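Local coordinates for protein putative O-acetylhomoserine (Thiol)-lyase (Campylobacter jejuni, PDB 4OC9) that probably makes homocysteine from O-acetylhomoserine and sulfide, as a pyridoxal-phosphate-dependent enzyme of the trans-sulfuration family, at residues V184-H195 / Y333-L342; L154-E165 / Y326-F334. All blocks are in the same frame, centred on the assembly; numbering follows the deposited sequence.

Interaction 1 of 2, residues V184-H195 / Y333-L342; sequences VATPFLLQPFKH and YFDKNFASGL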
loop_
_atom_site.group_PDB
_atom_site.type_symbol
_atom_site.label_atom_id
_atom_site.label_comp_id
_atom_site.label_asym_id
_atom_site.label_seq_id
_atom_site.Cartn_x
_atom_site.Cartn_y
_atom_site.Cartn_z
ATOM N N VAL D 184 -17.737 -12.343 -15.030
ATOM C CA VAL D 184 -18.571 -13.051 -14.095
ATOM C C VAL D 184 -18.292 -14.551 -13.937
ATOM O O VAL D 184 -18.291 -15.098 -12.813
ATOM C CB VAL D 184 -20.042 -12.882 -14.487
ATOM C CG1 VAL D 184 -20.934 -13.588 -13.455
ATOM C CG2 VAL D 184 -20.385 -11.417 -14.555
ATOM N N ALA D 185 -18.094 -15.245 -15.040
ATOM C CA ALA D 185 -17.839 -16.680 -14.967
ATOM C C ALA D 185 -16.496 -16.992 -14.341
ATOM O O ALA D 185 -16.350 -17.950 -13.590
ATOM C CB ALA D 185 -17.913 -17.281 -16.353
ATOM N N THR D 186 -15.514 -16.146 -14.652
ATOM C CA THR D 186 -14.118 -16.243 -14.189
ATOM C C THR D 186 -13.455 -17.367 -15.004
ATOM O O THR D 186 -14.112 -18.241 -15.547
ATOM C CB THR D 186 -13.904 -16.594 -12.697
ATOM O OG1 THR D 186 -14.127 -17.991 -12.478
ATOM C CG2 THR D 186 -14.756 -15.746 -11.808
ATOM N N PRO D 187 -12.125 -17.347 -15.083
ATOM C CA PRO D 187 -11.471 -18.402 -15.848
ATOM C C PRO D 187 -11.639 -19.780 -15.223
ATOM O O PRO D 187 -11.372 -20.764 -15.908
ATOM C CB PRO D 187 -9.990 -18.013 -15.793
ATOM C CG PRO D 187 -9.974 -16.559 -15.452
ATOM C CD PRO D 187 -11.155 -16.373 -14.549
ATOM N N PHE D 188 -12.057 -19.843 -13.963
ATOM C CA PHE D 188 -12.227 -21.129 -13.308
ATOM C C PHE D 188 -13.527 -21.831 -13.579
ATOM O O PHE D 188 -13.633 -23.015 -13.293
ATOM C CB PHE D 188 -11.980 -21.034 -11.803
ATOM C CG PHE D 188 -10.578 -20.682 -11.474
ATOM C CD1 PHE D 188 -9.643 -21.668 -11.316
ATOM C CD2 PHE D 188 -10.197 -19.348 -11.358
ATOM C CE1 PHE D 188 -8.340 -21.338 -11.038
ATOM C CE2 PHE D 188 -8.900 -19.007 -11.067
ATOM C CZ PHE D 188 -7.967 -20.011 -10.903
ATOM N N LEU D 189 -14.516 -21.141 -14.110
ATOM C CA LEU D 189 -15.776 -21.811 -14.418
ATOM C C LEU D 189 -15.985 -21.952 -15.904
ATOM O O LEU D 189 -16.732 -22.796 -16.344
ATOM C CB LEU D 189 -16.948 -21.056 -13.800
ATOM C CG LEU D 189 -16.810 -20.885 -12.267
ATOM C CD1 LEU D 189 -18.036 -20.182 -11.706
ATOM C CD2 LEU D 189 -16.631 -22.235 -11.588
ATOM N N LEU D 190 -15.282 -21.137 -16.683
ATOM C CA LEU D 190 -15.408 -21.148 -18.114
ATOM C C LEU D 190 -14.148 -20.652 -18.808
ATOM O O LEU D 190 -13.560 -19.641 -18.404
ATOM C CB LEU D 190 -16.595 -20.263 -18.503
ATOM C CG LEU D 190 -16.902 -20.172 -19.988
ATOM C CD1 LEU D 190 -17.228 -21.552 -20.526
ATOM C CD2 LEU D 190 -18.084 -19.276 -20.200
ATOM N N GLN D 191 -13.766 -21.323 -19.891
ATOM C CA GLN D 191 -12.562 -20.958 -20.634
ATOM C C GLN D 191 -12.915 -20.604 -22.071
ATOM O O GLN D 191 -12.835 -21.436 -22.948
ATOM C CB GLN D 191 -11.580 -22.125 -20.641
ATOM C CG GLN D 191 -11.205 -22.722 -19.287
ATOM C CD GLN D 191 -12.277 -23.646 -18.653
ATOM O OE1 GLN D 191 -13.064 -24.324 -19.343
ATOM N NE2 GLN D 191 -12.271 -23.698 -17.319
ATOM N N PRO D 192 -13.303 -19.357 -22.323
ATOM C CA PRO D 192 -13.688 -19.005 -23.688
ATOM C C PRO D 192 -12.680 -19.374 -24.766
ATOM O O PRO D 192 -13.092 -19.705 -25.894
ATOM C CB PRO D 192 -13.891 -17.502 -23.621
ATOM C CG PRO D 192 -14.273 -17.251 -22.202
ATOM C CD PRO D 192 -13.462 -18.225 -21.396
ATOM N N PHE D 193 -11.391 -19.340 -24.474
ATOM C CA PHE D 193 -10.420 -19.711 -25.508
ATOM C C PHE D 193 -10.633 -21.117 -26.058
ATOM O O PHE D 193 -10.350 -21.377 -27.234
ATOM C CB PHE D 193 -8.959 -19.533 -25.106
ATOM C CG PHE D 193 -8.595 -18.123 -24.795
ATOM C CD1 PHE D 193 -8.933 -17.107 -25.679
ATOM C CD2 PHE D 193 -7.742 -17.835 -23.747
ATOM C CE1 PHE D 193 -8.561 -15.810 -25.443
ATOM C CE2 PHE D 193 -7.325 -16.530 -23.529
ATOM C CZ PHE D 193 -7.738 -15.516 -24.373
ATOM N N LYS D 194 -11.089 -22.029 -25.215
ATOM C CA LYS D 194 -11.369 -23.375 -25.653
ATOM C C LYS D 194 -12.382 -23.393 -26.743
ATOM O O LYS D 194 -12.389 -24.322 -27.546
ATOM C CB LYS D 194 -11.917 -24.224 -24.538
ATOM C CG LYS D 194 -10.879 -24.892 -23.681
ATOM C CD LYS D 194 -11.604 -25.468 -22.492
ATOM C CE LYS D 194 -10.670 -26.385 -21.709
ATOM N NZ LYS D 194 -11.400 -27.076 -20.619
ATOM N N HIS D 195 -13.224 -22.365 -26.813
ATOM C CA HIS D 195 -14.223 -22.344 -27.837
ATOM C C HIS D 195 -14.043 -21.400 -28.981
ATOM O O HIS D 195 -15.013 -20.975 -29.612
ATOM C CB HIS D 195 -15.568 -22.162 -27.180
ATOM C CG HIS D 195 -15.782 -23.150 -26.084
ATOM N ND1 HIS D 195 -16.058 -24.468 -26.329
ATOM C CD2 HIS D 195 -15.728 -23.013 -24.746
ATOM C CE1 HIS D 195 -16.174 -25.103 -25.180
ATOM N NE2 HIS D 195 -15.996 -24.238 -24.206
ATOM N N TYR D 333 -21.421 -25.507 -21.540
ATOM C CA TYR D 333 -20.150 -24.808 -21.360
ATOM C C TYR D 333 -19.494 -24.776 -19.974
ATOM O O TYR D 333 -18.290 -24.524 -19.886
ATOM C CB TYR D 333 -20.288 -23.396 -21.847
ATOM C CG TYR D 333 -20.535 -23.293 -23.319
ATOM C CD1 TYR D 333 -19.488 -23.413 -24.212
ATOM C CD2 TYR D 333 -21.790 -22.993 -23.824
ATOM C CE1 TYR D 333 -19.693 -23.313 -25.570
ATOM C CE2 TYR D 333 -21.995 -22.877 -25.171
ATOM C CZ TYR D 333 -20.936 -23.032 -26.049
ATOM O OH TYR D 333 -21.147 -22.893 -27.425
ATOM N N PHE D 334 -20.235 -25.044 -18.904
ATOM C CA PHE D 334 -19.663 -25.006 -17.518
ATOM C C PHE D 334 -19.346 -26.408 -16.974
ATOM O O PHE D 334 -20.232 -27.097 -16.471
ATOM C CB PHE D 334 -20.617 -24.242 -16.612
ATOM C CG PHE D 334 -20.710 -22.780 -16.923
ATOM C CD1 PHE D 334 -21.381 -22.333 -18.046
ATOM C CD2 PHE D 334 -20.204 -21.849 -16.056
ATOM C CE1 PHE D 334 -21.493 -20.989 -18.322
ATOM C CE2 PHE D 334 -20.322 -20.494 -16.325
ATOM C CZ PHE D 334 -20.966 -20.063 -17.465
ATOM N N ASP D 335 -18.078 -26.812 -17.093
ATOM C CA ASP D 335 -17.636 -28.141 -16.673
ATOM C C ASP D 335 -17.767 -28.502 -15.188
ATOM O O ASP D 335 -18.058 -29.664 -14.874
ATOM C CB ASP D 335 -16.221 -28.419 -17.179
ATOM C CG ASP D 335 -16.130 -28.469 -18.716
ATOM O OD1 ASP D 335 -17.170 -28.420 -19.407
ATOM O OD2 ASP D 335 -14.983 -28.577 -19.233
ATOM N N LYS D 336 -17.536 -27.540 -14.293
ATOM C CA LYS D 336 -17.629 -27.782 -12.840
ATOM C C LYS D 336 -19.011 -27.613 -12.150
ATOM O O LYS D 336 -19.184 -27.665 -10.920
ATOM C CB LYS D 336 -16.616 -26.905 -12.117
ATOM C CG LYS D 336 -15.170 -27.346 -12.258
ATOM C CD LYS D 336 -14.259 -26.469 -11.414
ATOM C CE LYS D 336 -12.756 -26.902 -11.318
ATOM N NZ LYS D 336 -12.042 -27.311 -12.568
ATOM N N ASN D 337 -20.006 -27.423 -12.972
ATOM C CA ASN D 337 -21.369 -27.246 -12.518
ATOM C C ASN D 337 -21.592 -26.136 -11.465
ATOM O O ASN D 337 -22.313 -26.321 -10.484
ATOM C CB ASN D 337 -21.986 -28.556 -12.044
ATOM C CG ASN D 337 -23.501 -28.509 -12.067
ATOM O OD1 ASN D 337 -24.098 -28.048 -13.040
ATOM N ND2 ASN D 337 -24.127 -29.020 -11.019
ATOM N N PHE D 338 -20.862 -25.033 -11.610
ATOM C CA PHE D 338 -20.961 -23.868 -10.736
ATOM C C PHE D 338 -21.261 -22.741 -11.687
ATOM O O PHE D 338 -20.664 -22.655 -12.738
ATOM C CB PHE D 338 -19.692 -23.585 -9.932
ATOM C CG PHE D 338 -19.350 -24.637 -8.895
ATOM C CD1 PHE D 338 -20.159 -24.822 -7.791
ATOM C CD2 PHE D 338 -18.133 -25.304 -8.941
ATOM C CE1 PHE D 338 -19.851 -25.759 -6.832
ATOM C CE2 PHE D 338 -17.793 -26.218 -7.966
ATOM C CZ PHE D 338 -18.657 -26.449 -6.912
ATOM N N ALA D 339 -22.175 -21.863 -11.315
ATOM C CA ALA D 339 -22.580 -20.760 -12.180
ATOM C C ALA D 339 -22.272 -19.340 -11.688
ATOM O O ALA D 339 -22.897 -18.355 -12.102
ATOM C CB ALA D 339 -24.056 -20.891 -12.434
ATOM N N SER D 340 -21.324 -19.243 -10.773
ATOM C CA SER D 340 -20.880 -17.957 -10.190
ATOM C C SER D 340 -21.881 -17.357 -9.192
ATOM O O SER D 340 -22.884 -17.973 -8.858
ATOM C CB SER D 340 -20.468 -16.977 -11.265
ATOM O OG SER D 340 -19.821 -15.868 -10.679
ATOM N N GLY D 341 -21.592 -16.158 -8.710
ATOM C CA GLY D 341 -22.434 -15.515 -7.692
ATOM C C GLY D 341 -23.381 -14.415 -8.024
ATOM O O GLY D 341 -23.858 -13.731 -7.128
ATOM N N LEU D 342 -23.657 -14.220 -9.303
ATOM C CA LEU D 342 -24.581 -13.173 -9.689
ATOM C C LEU D 342 -25.930 -13.767 -10.050
ATOM O O LEU D 342 -26.007 -14.815 -10.691
ATOM C CB LEU D 342 -24.082 -12.466 -10.927
ATOM C CG LEU D 342 -24.864 -11.206 -11.264
ATOM C CD1 LEU D 342 -24.585 -10.172 -10.159
ATOM C CD2 LEU D 342 -24.404 -10.661 -12.588
HETATM O O HOH W 1 -16.072 -25.265 -17.904
HETATM O O HOH W 2 -14.303 -26.696 -20.663
#
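Leu-189 drives its isobutyl end into the bend of segment 333-342, where packing is tight. Its CD1 lies 3.5 Å from Ser-340 N and its CD2 3.7 Å from Phe-338 CB, while Ile-293 of helix 276-309 borders the same side chain. Next to it the Phe-334 ring is met obliquely by Ala-185 CB, Leu-190 CD2 and the carbonyl oxygen of Leu-189. Ser-340 donates a 2.7 Å hydrogen bond from OG to Val-184 O, its chi1 of -169° turning the hydroxyl away from its own N; the donor lies 32° out of the carbonyl plane. In this PLP-dependent transferase fold, the contact joins the connection between strands 177-181 and 199-203 of the seven-stranded sheet to the loop that leads from helix 327-333 into strand 342-346 of the smaller sheet; that loop opens with a type I turn, Phe-334 to Asn-337. Toward the surface the fit slackens and water takes over. One water accepts from Asp-335 N and lies near the carbonyl oxygens of Leu-189 and Tyr-333; a second joins Gln-191 OE1, Lys-194 NZ and Asp-335 OD2. Lys-194 NZ and Asp-335 OD2 themselves stay 4.1 Å apart, too far for a salt bridge. At this end Tyr-333 turns its CD1-CE1 edge onto one face of the His-195 imidazole, a T-shaped pair with planes at 89°, while its hydroxyl reaches away to Asp-163.

Interaction 2 of 2, residues L154-E165 / Y326-F334; sequences LSNPQIAIADIE and YHNLFKKYF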
loop_
_atom_site.group_PDB
_atom_site.type_symbol
_atom_site.label_atom_id
_atom_site.label_comp_id
_atom_site.label_asym_id
_atom_site.label_seq_id
_atom_site.Cartn_x
_atom_site.Cartn_y
_atom_site.Cartn_z
ATOM N N LEU D 154 -21.272 -14.744 -19.539
ATOM C CA LEU D 154 -22.367 -14.862 -18.575
ATOM C C LEU D 154 -22.682 -13.407 -18.334
ATOM O O LEU D 154 -21.921 -12.697 -17.684
ATOM C CB LEU D 154 -21.830 -15.594 -17.363
ATOM C CG LEU D 154 -22.761 -15.830 -16.224
ATOM C CD1 LEU D 154 -23.989 -16.544 -16.728
ATOM C CD2 LEU D 154 -22.029 -16.660 -15.167
ATOM N N SER D 155 -23.797 -12.954 -18.874
ATOM C CA SER D 155 -24.146 -11.519 -18.801
ATOM C C SER D 155 -24.591 -10.932 -17.496
ATOM O O SER D 155 -25.145 -11.615 -16.664
ATOM C CB SER D 155 -25.215 -11.140 -19.829
ATOM O OG SER D 155 -26.475 -11.678 -19.496
ATOM N N ASN D 156 -24.352 -9.625 -17.398
ATOM C CA ASN D 156 -24.667 -8.800 -16.252
ATOM C C ASN D 156 -25.723 -7.769 -16.635
ATOM O O ASN D 156 -25.414 -6.836 -17.354
ATOM C CB ASN D 156 -23.377 -8.148 -15.789
ATOM C CG ASN D 156 -23.556 -7.259 -14.565
ATOM O OD1 ASN D 156 -24.649 -6.840 -14.251
ATOM N ND2 ASN D 156 -22.447 -6.897 -13.938
ATOM N N PRO D 157 -26.899 -7.793 -16.001
ATOM C CA PRO D 157 -27.447 -8.601 -14.925
ATOM C C PRO D 157 -28.399 -9.706 -15.284
ATOM O O PRO D 157 -28.995 -10.288 -14.358
ATOM C CB PRO D 157 -28.296 -7.575 -14.190
ATOM C CG PRO D 157 -28.943 -6.873 -15.319
ATOM C CD PRO D 157 -27.897 -6.805 -16.429
ATOM N N GLN D 158 -28.611 -9.956 -16.576
ATOM C CA GLN D 158 -29.553 -11.040 -16.954
ATOM C C GLN D 158 -29.041 -12.471 -16.710
ATOM O O GLN D 158 -29.822 -13.383 -16.606
ATOM C CB GLN D 158 -30.234 -10.971 -18.316
ATOM C CG GLN D 158 -31.473 -11.855 -18.288
ATOM C CD GLN D 158 -32.130 -12.006 -19.634
ATOM O OE1 GLN D 158 -31.772 -11.311 -20.586
ATOM N NE2 GLN D 158 -33.102 -12.901 -19.727
ATOM N N ILE D 159 -27.738 -12.645 -16.593
ATOM C CA ILE D 159 -27.143 -13.956 -16.391
ATOM C C ILE D 159 -27.443 -14.742 -17.677
ATOM O O ILE D 159 -27.830 -15.888 -17.663
ATOM C CB ILE D 159 -27.638 -14.697 -15.142
ATOM C CG1 ILE D 159 -27.530 -13.862 -13.856
ATOM C CG2 ILE D 159 -26.815 -15.932 -14.886
ATOM C CD1 ILE D 159 -28.545 -12.766 -13.741
ATOM N N ALA D 160 -27.306 -14.066 -18.817
ATOM C CA ALA D 160 -27.554 -14.697 -20.092
ATOM C C ALA D 160 -26.272 -15.330 -20.596
ATOM O O ALA D 160 -25.222 -14.686 -20.656
ATOM C CB ALA D 160 -28.046 -13.680 -21.088
ATOM N N ILE D 161 -26.369 -16.591 -20.980
ATOM C CA ILE D 161 -25.231 -17.330 -21.483
ATOM C C ILE D 161 -25.182 -17.341 -22.997
ATOM O O ILE D 161 -26.133 -17.745 -23.678
ATOM C CB ILE D 161 -25.235 -18.765 -20.979
ATOM C CG1 ILE D 161 -25.217 -18.767 -19.458
ATOM C CG2 ILE D 161 -24.024 -19.502 -21.525
ATOM C CD1 ILE D 161 -25.238 -20.141 -18.812
ATOM N N ALA D 162 -24.029 -16.957 -23.512
ATOM C CA ALA D 162 -23.801 -16.910 -24.953
ATOM C C ALA D 162 -23.384 -18.270 -25.497
ATOM O O ALA D 162 -22.584 -18.979 -24.868
ATOM C CB ALA D 162 -22.715 -15.884 -25.259
ATOM N N ASP D 163 -23.901 -18.629 -26.665
ATOM C CA ASP D 163 -23.552 -19.886 -27.296
ATOM C C ASP D 163 -22.274 -19.529 -28.061
ATOM O O ASP D 163 -22.275 -19.211 -29.252
ATOM C CB ASP D 163 -24.667 -20.401 -28.200
ATOM C CG ASP D 163 -24.416 -21.816 -28.684
ATOM O OD1 ASP D 163 -23.256 -22.296 -28.632
ATOM O OD2 ASP D 163 -25.395 -22.465 -29.136
ATOM N N ILE D 164 -21.172 -19.635 -27.344
ATOM C CA ILE D 164 -19.855 -19.284 -27.866
ATOM C C ILE D 164 -19.472 -19.938 -29.189
ATOM O O ILE D 164 -19.054 -19.225 -30.099
ATOM C CB ILE D 164 -18.760 -19.497 -26.820
ATOM C CG1 ILE D 164 -19.095 -18.723 -25.541
ATOM C CG2 ILE D 164 -17.430 -19.024 -27.380
ATOM C CD1 ILE D 164 -18.128 -18.957 -24.393
ATOM N N GLU D 165 -19.606 -21.258 -29.297
ATOM C CA GLU D 165 -19.267 -21.967 -30.552
ATOM C C GLU D 165 -19.913 -21.362 -31.815
ATOM O O GLU D 165 -19.271 -21.298 -32.857
ATOM C CB GLU D 165 -19.650 -23.436 -30.510
ATOM C CG GLU D 165 -18.885 -24.262 -29.505
ATOM C CD GLU D 165 -19.310 -25.713 -29.539
ATOM O OE1 GLU D 165 -20.140 -26.072 -30.424
ATOM O OE2 GLU D 165 -18.820 -26.486 -28.690
ATOM N N TYR D 326 -31.305 -20.564 -20.103
ATOM C CA TYR D 326 -29.926 -20.776 -20.408
ATOM C C TYR D 326 -29.367 -22.018 -19.747
ATOM O O TYR D 326 -28.175 -22.257 -19.821
ATOM C CB TYR D 326 -29.128 -19.521 -20.015
ATOM C CG TYR D 326 -29.617 -18.325 -20.783
ATOM C CD1 TYR D 326 -29.251 -18.141 -22.104
ATOM C CD2 TYR D 326 -30.459 -17.379 -20.202
ATOM C CE1 TYR D 326 -29.733 -17.065 -22.835
ATOM C CE2 TYR D 326 -30.942 -16.289 -20.934
ATOM C CZ TYR D 326 -30.572 -16.142 -22.242
ATOM O OH TYR D 326 -31.007 -15.064 -22.954
ATOM N N HIS D 327 -30.230 -22.828 -19.148
ATOM C CA HIS D 327 -29.799 -24.047 -18.444
ATOM C C HIS D 327 -29.015 -25.037 -19.318
ATOM O O HIS D 327 -27.997 -25.565 -18.879
ATOM C CB HIS D 327 -30.984 -24.709 -17.716
ATOM C CG HIS D 327 -30.598 -25.879 -16.863
ATOM N ND1 HIS D 327 -30.115 -25.740 -15.581
ATOM C CD2 HIS D 327 -30.685 -27.215 -17.088
ATOM C CE1 HIS D 327 -29.909 -26.938 -15.055
ATOM N NE2 HIS D 327 -30.236 -27.849 -15.956
ATOM N N ASN D 328 -29.494 -25.300 -20.529
ATOM C CA ASN D 328 -28.782 -26.205 -21.459
ATOM C C ASN D 328 -27.414 -25.653 -21.874
ATOM O O ASN D 328 -26.440 -26.391 -21.958
ATOM C CB ASN D 328 -29.617 -26.516 -22.693
ATOM C CG ASN D 328 -30.765 -27.446 -22.390
ATOM O OD1 ASN D 328 -30.733 -28.202 -21.416
ATOM N ND2 ASN D 328 -31.775 -27.428 -23.247
ATOM N N LEU D 329 -27.355 -24.353 -22.141
ATOM C CA LEU D 329 -26.086 -23.706 -22.490
ATOM C C LEU D 329 -25.150 -23.795 -21.262
ATOM O O LEU D 329 -23.936 -23.944 -21.412
ATOM C CB LEU D 329 -26.304 -22.260 -22.923
ATOM C CG LEU D 329 -27.002 -22.156 -24.279
ATOM C CD1 LEU D 329 -27.505 -20.772 -24.615
ATOM C CD2 LEU D 329 -26.025 -22.642 -25.342
ATOM N N PHE D 330 -25.723 -23.695 -20.066
ATOM C CA PHE D 330 -24.942 -23.788 -18.849
ATOM C C PHE D 330 -24.291 -25.154 -18.770
ATOM O O PHE D 330 -23.088 -25.262 -18.581
ATOM C CB PHE D 330 -25.818 -23.519 -17.619
ATOM C CG PHE D 330 -25.181 -23.931 -16.329
ATOM C CD1 PHE D 330 -24.087 -23.270 -15.833
ATOM C CD2 PHE D 330 -25.743 -24.937 -15.565
ATOM C CE1 PHE D 330 -23.518 -23.644 -14.614
ATOM C CE2 PHE D 330 -25.204 -25.298 -14.333
ATOM C CZ PHE D 330 -24.095 -24.652 -13.862
ATOM N N LYS D 331 -25.102 -26.196 -18.906
ATOM C CA LYS D 331 -24.590 -27.566 -18.863
ATOM C C LYS D 331 -23.570 -27.814 -19.970
ATOM O O LYS D 331 -22.646 -28.585 -19.812
ATOM C CB LYS D 331 -25.730 -28.596 -18.986
ATOM C CG LYS D 331 -26.710 -28.653 -17.811
ATOM C CD LYS D 331 -26.009 -29.085 -16.527
ATOM C CE LYS D 331 -26.979 -29.192 -15.366
ATOM N NZ LYS D 331 -26.358 -29.688 -14.122
ATOM N N LYS D 332 -23.747 -27.165 -21.104
ATOM C CA LYS D 332 -22.834 -27.353 -22.228
ATOM C C LYS D 332 -21.453 -26.721 -22.052
ATOM O O LYS D 332 -20.446 -27.336 -22.371
ATOM C CB LYS D 332 -23.455 -26.804 -23.502
ATOM C CG LYS D 332 -22.596 -27.028 -24.723
ATOM C CD LYS D 332 -23.225 -26.422 -25.966
ATOM C CE LYS D 332 -22.333 -26.629 -27.181
ATOM N NZ LYS D 332 -22.873 -25.947 -28.391
ATOM N N TYR D 333 -21.421 -25.507 -21.540
ATOM C CA TYR D 333 -20.150 -24.808 -21.360
ATOM C C TYR D 333 -19.494 -24.776 -19.974
ATOM O O TYR D 333 -18.290 -24.524 -19.886
ATOM C CB TYR D 333 -20.288 -23.396 -21.847
ATOM C CG TYR D 333 -20.535 -23.293 -23.319
ATOM C CD1 TYR D 333 -19.488 -23.413 -24.212
ATOM C CD2 TYR D 333 -21.790 -22.993 -23.824
ATOM C CE1 TYR D 333 -19.693 -23.313 -25.570
ATOM C CE2 TYR D 333 -21.995 -22.877 -25.171
ATOM C CZ TYR D 333 -20.936 -23.032 -26.049
ATOM O OH TYR D 333 -21.147 -22.893 -27.425
ATOM N N PHE D 334 -20.235 -25.044 -18.904
ATOM C CA PHE D 334 -19.663 -25.006 -17.518
ATOM C C PHE D 334 -19.346 -26.408 -16.974
ATOM O O PHE D 334 -20.232 -27.097 -16.471
ATOM C CB PHE D 334 -20.617 -24.242 -16.612
ATOM C CG PHE D 334 -20.710 -22.780 -16.923
ATOM C CD1 PHE D 334 -21.381 -22.333 -18.046
ATOM C CD2 PHE D 334 -20.204 -21.849 -16.056
ATOM C CE1 PHE D 334 -21.493 -20.989 -18.322
ATOM C CE2 PHE D 334 -20.322 -20.494 -16.325
ATOM C CZ PHE D 334 -20.966 -20.063 -17.465
HETATM O O HOH W 3 -25.528 -25.515 -28.238
#
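The backbones come nearest at Ile-161 and Tyr-326, 5.9 Å between CA atoms, where the extended run into helix 164-174 passes the start of helix 327-333. An inverse gamma turn centred on Asp-163, just before helix 164-174, packs on the short helix 327-333, whose N-cap position is held by Tyr-326. Asp-163 is itself at an N-cap position, but its carboxylate makes no capping bond and turns instead to Tyr-333 and Lys-332. The Tyr-326 ring lies over the chain: Ala-160 CA sits 3.9 Å from its centroid in a CH-pi contact and Ile-161 N covers the same face nearer the rim. Its hydroxyl is bound beyond the contact by Asp-133 and Lys-107. Ile-161 slides past Leu-329, CG2 against CB, and extends CD1 (chi2 179°) to within 3.6 Å of Phe-330 CB and on toward the Phe-334 ring. At the far end Lys-332, fully stretched, brings NZ 3.4 Å from Glu-165 OE1 in a salt bridge with a weak hydrogen bond; its ion pair with Asp-163 OD1 is long, and a water links NZ to Asp-163 OD2. The Tyr-333 hydroxyl is gripped twice: it accepts from Glu-165 N, and it donates to Asp-163 OD1 across 2.5 Å, nearly along that oxygen's C-O axis.

How the interactions relate
From the N terminus, the chain leaves strand 146-152 through 154-165, runs along helix 164-174 and strand 177-181, and enters 184-195 before strand 199-203. Much later, 326-334 comes back onto 154-165, closing a loop of 160 intervening residues, and 333-342 then closes the 137-residue loop of interaction 1. Because the segments alternate, the two loops cross rather than nest. Tyr-333 and Phe-334, at the end of helix 327-333, belong to both contacts, whose centres lie 9 Å apart; Phe-330 of interaction 2 also packs against Ala-339 of interaction 1. Together they tie two successive connections of the seven-stranded sheet to the approach to strand 342-346 in the five-stranded sheet.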